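Local coordinates for putative laminarinase (Phanerochaete chrysosporium, PDB 2W39), which probably hydrolyses beta-glucans such as laminarin and lichenin, as a secreted family 16 glycoside hydrolase of a white-rot fungus, at residues R144-N153 with T163-T171; I118-S126 with W257-A267. All coordinates share one frame; numbering follows the deposited sequence. Where two conformers were deposited one is given.

Contact 1: residues R144-N153 with T163-T171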
# COMPACT_ATOMS: atom_id res chain seq x y z
N ARG A 144 12.68 -19.32 1.89
CA ARG A 144 11.51 -19.65 2.67
C ARG A 144 10.31 -19.76 1.74
O ARG A 144 10.32 -19.24 0.63
CB ARG A 144 11.28 -18.62 3.80
CG ARG A 144 10.81 -17.22 3.37
CD ARG A 144 11.94 -16.28 2.99
NE ARG A 144 11.42 -14.91 3.00
CZ ARG A 144 12.10 -13.82 2.66
NH1 ARG A 144 13.39 -13.90 2.30
NH2 ARG A 144 11.48 -12.64 2.70
N THR A 145 9.29 -20.44 2.21
CA THR A 145 8.18 -20.81 1.35
C THR A 145 7.26 -19.63 1.02
O THR A 145 6.52 -19.12 1.89
CB THR A 145 7.43 -22.01 1.96
OG1 THR A 145 8.31 -23.13 1.89
CG2 THR A 145 6.18 -22.34 1.18
N MET A 146 7.30 -19.24 -0.25
CA MET A 146 6.48 -18.14 -0.77
C MET A 146 6.55 -18.21 -2.27
O MET A 146 7.45 -18.87 -2.83
CB MET A 146 6.99 -16.79 -0.26
CG MET A 146 8.39 -16.45 -0.71
SD MET A 146 9.00 -15.04 0.20
CE MET A 146 10.61 -14.81 -0.55
N THR A 147 5.62 -17.55 -2.96
CA THR A 147 5.66 -17.54 -4.43
C THR A 147 6.48 -16.39 -5.01
O THR A 147 6.91 -16.45 -6.17
CB THR A 147 4.26 -17.50 -5.03
OG1 THR A 147 3.69 -16.24 -4.70
CG2 THR A 147 3.38 -18.63 -4.50
N GLY A 148 6.72 -15.36 -4.22
CA GLY A 148 7.50 -14.21 -4.67
C GLY A 148 9.00 -14.39 -4.52
O GLY A 148 9.50 -15.41 -4.03
N HIS A 149 9.72 -13.34 -4.90
CA HIS A 149 11.18 -13.36 -4.99
C HIS A 149 11.76 -12.30 -4.06
O HIS A 149 11.48 -11.11 -4.22
CB HIS A 149 11.60 -13.09 -6.44
CG HIS A 149 13.04 -12.71 -6.60
ND1 HIS A 149 14.05 -13.65 -6.59
CD2 HIS A 149 13.64 -11.51 -6.76
CE1 HIS A 149 15.21 -13.04 -6.73
NE2 HIS A 149 14.99 -11.74 -6.84
N ALA A 150 12.58 -12.71 -3.09
CA ALA A 150 13.20 -11.77 -2.15
C ALA A 150 14.22 -10.89 -2.87
O ALA A 150 14.97 -11.39 -3.72
CB ALA A 150 13.86 -12.53 -1.02
N THR A 151 14.26 -9.61 -2.51
CA THR A 151 15.23 -8.66 -3.10
C THR A 151 16.31 -8.11 -2.16
O THR A 151 17.41 -7.75 -2.59
CB THR A 151 14.54 -7.46 -3.71
OG1 THR A 151 13.71 -6.87 -2.70
CG2 THR A 151 13.70 -7.89 -4.89
N ASN A 152 15.96 -7.97 -0.89
CA ASN A 152 16.87 -7.57 0.17
C ASN A 152 16.39 -8.30 1.41
O ASN A 152 15.18 -8.30 1.67
CB ASN A 152 16.81 -6.05 0.43
CG ASN A 152 17.13 -5.21 -0.81
OD1 ASN A 152 16.28 -4.48 -1.32
ND2 ASN A 152 18.37 -5.31 -1.29
N ASN A 153 17.29 -8.92 2.17
CA ASN A 153 16.90 -9.71 3.33
C ASN A 153 17.26 -9.11 4.68
O ASN A 153 17.13 -9.77 5.69
CB ASN A 153 17.39 -11.15 3.19
CG ASN A 153 16.58 -11.94 2.17
OD1 ASN A 153 15.36 -11.79 2.09
ND2 ASN A 153 17.25 -12.79 1.42
N THR A 163 15.97 0.44 2.60
CA THR A 163 15.25 -0.31 1.57
C THR A 163 14.20 -1.20 2.25
O THR A 163 13.20 -1.54 1.63
CB THR A 163 16.14 -1.24 0.74
OG1 THR A 163 16.73 -2.23 1.59
CG2 THR A 163 17.23 -0.46 0.01
N GLY A 164 14.46 -1.58 3.51
CA GLY A 164 13.67 -2.66 4.13
C GLY A 164 14.01 -4.02 3.52
O GLY A 164 14.85 -4.11 2.60
N CYS A 165 13.36 -5.07 4.02
CA CYS A 165 13.50 -6.40 3.43
C CYS A 165 12.28 -6.67 2.56
O CYS A 165 11.15 -6.68 3.05
CB CYS A 165 13.64 -7.48 4.50
SG CYS A 165 12.31 -7.47 5.74
N GLY A 166 12.52 -6.80 1.26
CA GLY A 166 11.46 -6.80 0.26
C GLY A 166 11.28 -8.13 -0.46
O GLY A 166 12.21 -8.93 -0.54
N VAL A 167 10.08 -8.30 -1.00
CA VAL A 167 9.74 -9.43 -1.84
C VAL A 167 8.96 -8.88 -3.02
O VAL A 167 8.02 -8.09 -2.84
CB VAL A 167 8.86 -10.45 -1.08
CG1 VAL A 167 8.39 -11.59 -2.00
CG2 VAL A 167 9.61 -11.03 0.13
N GLN A 168 9.33 -9.31 -4.23
CA GLN A 168 8.63 -8.95 -5.46
C GLN A 168 7.58 -10.01 -5.79
O GLN A 168 7.90 -11.20 -5.82
CB GLN A 168 9.62 -8.84 -6.62
CG GLN A 168 10.74 -7.83 -6.41
CD GLN A 168 10.33 -6.41 -6.75
OE1 GLN A 168 10.27 -5.54 -5.87
NE2 GLN A 168 10.04 -6.17 -8.03
N ALA A 169 6.34 -9.59 -6.06
CA ALA A 169 5.31 -10.53 -6.51
C ALA A 169 5.70 -11.19 -7.84
O ALA A 169 6.42 -10.58 -8.64
CB ALA A 169 3.98 -9.85 -6.65
N PRO A 170 5.24 -12.43 -8.08
CA PRO A 170 5.69 -13.14 -9.28
C PRO A 170 5.00 -12.76 -10.57
O PRO A 170 5.48 -13.17 -11.63
CB PRO A 170 5.37 -14.60 -8.94
CG PRO A 170 4.20 -14.51 -7.99
CD PRO A 170 4.47 -13.29 -7.17
N THR A 171 3.87 -12.06 -10.51
CA THR A 171 3.13 -11.73 -11.74
C THR A 171 3.03 -10.24 -11.99
O THR A 171 2.96 -9.42 -11.06
CB THR A 171 1.71 -12.33 -11.77
OG1 THR A 171 0.90 -11.71 -10.75
CG2 THR A 171 1.73 -13.86 -11.59
O HOH W 1 12.89 -10.30 1.99
O HOH W 2 11.30 -5.84 -3.31
O HOH W 3 13.67 -4.17 -0.27

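Contact 2: residues I118-S126 with W257-A267. With BGC (beta-D-glucopyranose), chain B; LGC (D-glucono-1,5-lactone), chain D.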
# COMPACT_ATOMS: atom_id res chain seq x y z
N ILE A 118 2.18 -3.46 1.91
CA ILE A 118 1.39 -4.54 1.33
C ILE A 118 1.24 -4.36 -0.18
O ILE A 118 1.46 -5.30 -0.95
CB ILE A 118 0.01 -4.61 2.03
CG1 ILE A 118 0.20 -4.83 3.54
CG2 ILE A 118 -0.84 -5.70 1.39
CD1 ILE A 118 -1.08 -4.62 4.38
N ILE A 119 0.86 -3.15 -0.59
CA ILE A 119 0.84 -2.74 -1.99
C ILE A 119 1.75 -1.54 -2.10
O ILE A 119 1.59 -0.57 -1.38
CB ILE A 119 -0.57 -2.34 -2.46
CG1 ILE A 119 -1.60 -3.43 -2.10
CG2 ILE A 119 -0.53 -2.03 -3.96
CD1 ILE A 119 -3.05 -3.06 -2.43
N GLU A 120 2.72 -1.59 -3.01
CA GLU A 120 3.60 -0.44 -3.20
C GLU A 120 4.40 -0.55 -4.48
O GLU A 120 4.91 -1.62 -4.81
CB GLU A 120 4.62 -0.33 -2.05
CG GLU A 120 5.29 1.04 -2.02
CD GLU A 120 6.38 1.20 -0.97
OE1 GLU A 120 6.80 0.19 -0.36
OE2 GLU A 120 6.82 2.36 -0.78
N GLY A 121 4.54 0.57 -5.18
CA GLY A 121 5.47 0.66 -6.29
C GLY A 121 5.53 2.09 -6.78
O GLY A 121 4.96 2.99 -6.15
N VAL A 122 6.24 2.29 -7.88
CA VAL A 122 6.43 3.62 -8.44
C VAL A 122 6.38 3.59 -9.95
O VAL A 122 6.81 2.62 -10.58
CB VAL A 122 7.79 4.25 -8.00
CG1 VAL A 122 7.85 4.41 -6.50
CG2 VAL A 122 8.98 3.45 -8.51
N ASN A 123 5.89 4.68 -10.52
CA ASN A 123 6.04 4.93 -11.96
C ASN A 123 5.57 3.78 -12.82
O ASN A 123 6.18 3.50 -13.86
CB ASN A 123 7.49 5.29 -12.29
CG ASN A 123 7.96 6.52 -11.53
OD1 ASN A 123 7.21 7.49 -11.41
ND2 ASN A 123 9.19 6.51 -11.04
N ASP A 124 4.49 3.12 -12.40
CA ASP A 124 3.88 2.03 -13.16
C ASP A 124 4.76 0.78 -13.29
O ASP A 124 4.49 -0.08 -14.11
CB ASP A 124 3.38 2.52 -14.53
CG ASP A 124 2.32 3.59 -14.41
OD1 ASP A 124 1.53 3.56 -13.45
OD2 ASP A 124 2.24 4.47 -15.31
N GLN A 125 5.79 0.68 -12.47
CA GLN A 125 6.73 -0.43 -12.62
C GLN A 125 6.33 -1.67 -11.84
O GLN A 125 6.64 -1.83 -10.66
CB GLN A 125 8.15 0.01 -12.22
CG GLN A 125 8.68 1.16 -13.05
CD GLN A 125 8.69 0.84 -14.52
OE1 GLN A 125 9.51 0.04 -14.97
NE2 GLN A 125 7.80 1.46 -15.28
N SER A 126 5.62 -2.57 -12.52
CA SER A 126 5.31 -3.90 -11.99
C SER A 126 6.62 -4.67 -11.78
O SER A 126 7.63 -4.35 -12.41
CB SER A 126 4.41 -4.68 -12.95
OG SER A 126 3.09 -4.18 -12.95
N TRP A 257 11.62 7.95 -3.63
CA TRP A 257 11.74 6.79 -4.51
C TRP A 257 11.35 7.19 -5.93
O TRP A 257 12.22 7.24 -6.80
CB TRP A 257 10.93 5.60 -3.96
CG TRP A 257 11.05 4.31 -4.75
CD1 TRP A 257 11.87 4.06 -5.81
CD2 TRP A 257 10.34 3.09 -4.49
NE1 TRP A 257 11.69 2.76 -6.25
CE2 TRP A 257 10.76 2.15 -5.46
CE3 TRP A 257 9.37 2.71 -3.55
CZ2 TRP A 257 10.24 0.85 -5.51
CZ3 TRP A 257 8.86 1.42 -3.61
CH2 TRP A 257 9.30 0.51 -4.58
N ALA A 258 10.08 7.52 -6.16
CA ALA A 258 9.56 7.72 -7.52
C ALA A 258 10.22 8.88 -8.27
O ALA A 258 10.28 8.86 -9.50
CB ALA A 258 8.04 7.91 -7.50
N GLY A 259 10.68 9.88 -7.52
CA GLY A 259 11.21 11.10 -8.14
C GLY A 259 12.67 11.07 -8.53
O GLY A 259 13.13 12.00 -9.21
N GLN A 260 13.40 10.04 -8.12
CA GLN A 260 14.81 9.94 -8.52
C GLN A 260 14.90 9.87 -10.04
O GLN A 260 14.20 9.08 -10.66
CB GLN A 260 15.44 8.68 -7.94
CG GLN A 260 15.64 8.73 -6.45
CD GLN A 260 16.43 7.55 -5.95
OE1 GLN A 260 17.54 7.29 -6.42
NE2 GLN A 260 15.88 6.83 -4.98
N ALA A 261 15.76 10.68 -10.64
CA ALA A 261 15.83 10.74 -12.09
C ALA A 261 16.10 9.38 -12.74
O ALA A 261 15.44 9.02 -13.71
CB ALA A 261 16.87 11.75 -12.53
N SER A 262 17.02 8.60 -12.18
CA SER A 262 17.33 7.31 -12.77
C SER A 262 16.12 6.38 -12.78
O SER A 262 15.92 5.62 -13.73
CB SER A 262 18.52 6.66 -12.03
OG SER A 262 18.18 6.31 -10.70
N ILE A 263 15.30 6.49 -11.74
CA ILE A 263 14.11 5.65 -11.57
C ILE A 263 12.97 6.16 -12.46
O ILE A 263 12.37 5.39 -13.20
CB ILE A 263 13.73 5.59 -10.05
CG1 ILE A 263 14.89 4.98 -9.27
CG2 ILE A 263 12.41 4.84 -9.81
CD1 ILE A 263 14.70 4.92 -7.76
N PHE A 264 12.71 7.46 -12.41
CA PHE A 264 11.64 8.08 -13.19
C PHE A 264 11.92 7.98 -14.69
O PHE A 264 11.09 7.47 -15.45
CB PHE A 264 11.50 9.54 -12.75
CG PHE A 264 10.39 10.30 -13.44
CD1 PHE A 264 9.06 10.14 -13.05
CD2 PHE A 264 10.69 11.23 -14.44
CE1 PHE A 264 8.04 10.87 -13.66
CE2 PHE A 264 9.69 11.96 -15.06
CZ PHE A 264 8.35 11.78 -14.68
N ASN A 265 13.10 8.43 -15.13
CA ASN A 265 13.46 8.31 -16.54
C ASN A 265 13.68 6.87 -16.96
O ASN A 265 13.39 6.51 -18.10
CB ASN A 265 14.69 9.16 -16.88
CG ASN A 265 14.45 10.65 -16.69
OD1 ASN A 265 13.37 11.19 -17.02
ND2 ASN A 265 15.44 11.33 -16.15
N GLY A 266 14.16 6.04 -16.03
CA GLY A 266 14.36 4.61 -16.28
C GLY A 266 13.07 3.88 -16.60
O GLY A 266 13.07 2.84 -17.27
N ALA A 267 11.96 4.43 -16.11
CA ALA A 267 10.63 3.89 -16.39
C ALA A 267 10.07 4.38 -17.72
O ALA A 267 8.95 4.00 -18.10
CB ALA A 267 9.68 4.27 -15.24
C2 BGC B . 8.62 3.98 3.15
C3 BGC B . 7.60 4.88 3.84
C4 BGC B . 6.51 5.23 2.83
C5 BGC B . 5.75 3.95 2.55
C6 BGC B . 4.56 4.19 1.63
C1 BGC B . 8.03 2.92 2.19
O1 BGC B . 8.72 2.99 0.93
O2 BGC B . 9.43 3.32 4.14
O3 BGC B . 8.23 6.07 4.36
O4 BGC B . 5.63 6.23 3.35
O5 BGC B . 6.61 2.97 1.94
O6 BGC B . 5.01 4.24 0.27
C1 LGC D . 8.10 2.97 2.74
C2 LGC D . 8.62 4.10 3.58
O5 LGC D . 6.70 2.87 2.33
O1 LGC D . 8.87 2.11 2.35
O2 LGC D . 9.32 3.58 4.74
C3 LGC D . 7.49 5.05 3.99
O3 LGC D . 8.04 6.32 4.37
C4 LGC D . 6.51 5.22 2.83
O4 LGC D . 5.60 6.29 3.07
C5 LGC D . 5.76 3.89 2.68
C6 LGC D . 4.65 3.88 1.64
O6 LGC D . 5.11 4.29 0.34
O HOH W 4 10.46 3.88 -11.94
O HOH W 5 6.28 3.67 -16.64
O HOH W 6 8.01 1.54 -18.18

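Contact 1: residues R144-N153 with T163-T171
H149 and Q168 pair through both backbone bonds: H149 N reaches Q168 O at 3.0 Å, and Q168 N returns to H149 O at 2.8 Å, nearly straight at 172°. Next along, T151 N gives a 170° bond to G166 O (2.9 Å). Water 1, held by R144 NH2, can also donate to G166 O or N153 OD1, while G166 N makes a weak, bent bond to N152 O. A150 and V167 form the non-hydrogen-bonded pair next to H149-Q168. Strand 149-152 thus pairs antiparallel with 165-168 in the concave-side sheet of the GH16 beta-sandwich; the other edge of 165-168 bonds to L132 and M130 of strand 129-133.

Beside A150, V167 puts CG2 against R144 NH2 and meets the M146 side chain tip to tip, CE 4.0 Å from V167 CG2. The M146 methyl also lies over the centre of one R144 guanidinium face. That group is fixed in its own plane by N153 OD1, 2.9 Å from R144 NH1, and by water 1 on NH2; NE bonds to F230 O and NH1 also to P141 O.

H149 and Q168 send their side chains to the face away from A150 and V167. At the corner, T151 crosses Q168 at about a right angle, T151 CG2 3.3 Å from Q168 CG in the conformer given. A bend at chi2 (-83°) brings Q168 OE1 within reach of water 2, which donates to it and also bonds T151 OG1. Water 3 lies within bonding distance of N152 OD1 and G164 O. T163 OG1 donates to G164 O, on a lone pair, and C165 is disulfide-linked to C155.

Contact 2: residues I118-S126 with W257-A267
V122 carries most of the apolar packing. Its CG1 sits over one face of the W257 indole, 3.7 Å from the five-membered ring centroid and 20° off the normal, a CH-pi contact; the same methyl touches A258 CB, while CG2 meets I263 CG2.

Among polar contacts, N123 ND2 gives A258 O a straight bond (3.0 Å, 178°), on a lone pair and in the planes of both groups. Water 4 takes a further bond from ND2 and donates to I263 O, and G97 N binds N123 OD1, so the amide is held at both ends. That oxygen also lies at the F264 ring edge. The type I' turn V122-Q125 folds Q125 back, NE2 bonding N123 O at 3.0 Å and resting on A267 CB; waters 5 and 6 tie the turn to A267 O.

Towards the sugar, an extended E120 side chain (chi1 -165°) brings OE2 to the W257 edge, 3.6 Å from CZ3. OE2 accepts from W99 NE1 and lies 2.6 Å from O1 of the modelled glucose; gluconolactone, modelled in the same place, has O6 2.8 Å from OE2. E120 closes the E-x-D-x-x-E run of E115, D117 and E120 that marks GH16 enzymes, lining the sugar pocket on the concave face.

How the contacts relate
Contacts 1 and 2 reach the same sheet of the sandwich, with centres about 17 Å apart and nearest atoms about 5 Å apart, without touching. Strand 129-133 lies between their strands, pairing with 115-120 on one edge and 165-168 on the other. Contact 1 joins two segments close in sequence in a partly buried strand pair near the surface, dominated by backbone hydrogen bonds and bridging waters. Contact 2 is mostly buried and spans 131 residues, bringing helical segment 257-267 onto the turn after strand 115-120; side chains do the work, with one direct hydrogen bond. Contact 2 touches the sugar through E120, whereas in contact 1 G164 CA lies about 7 Å from the nearest sugar atom.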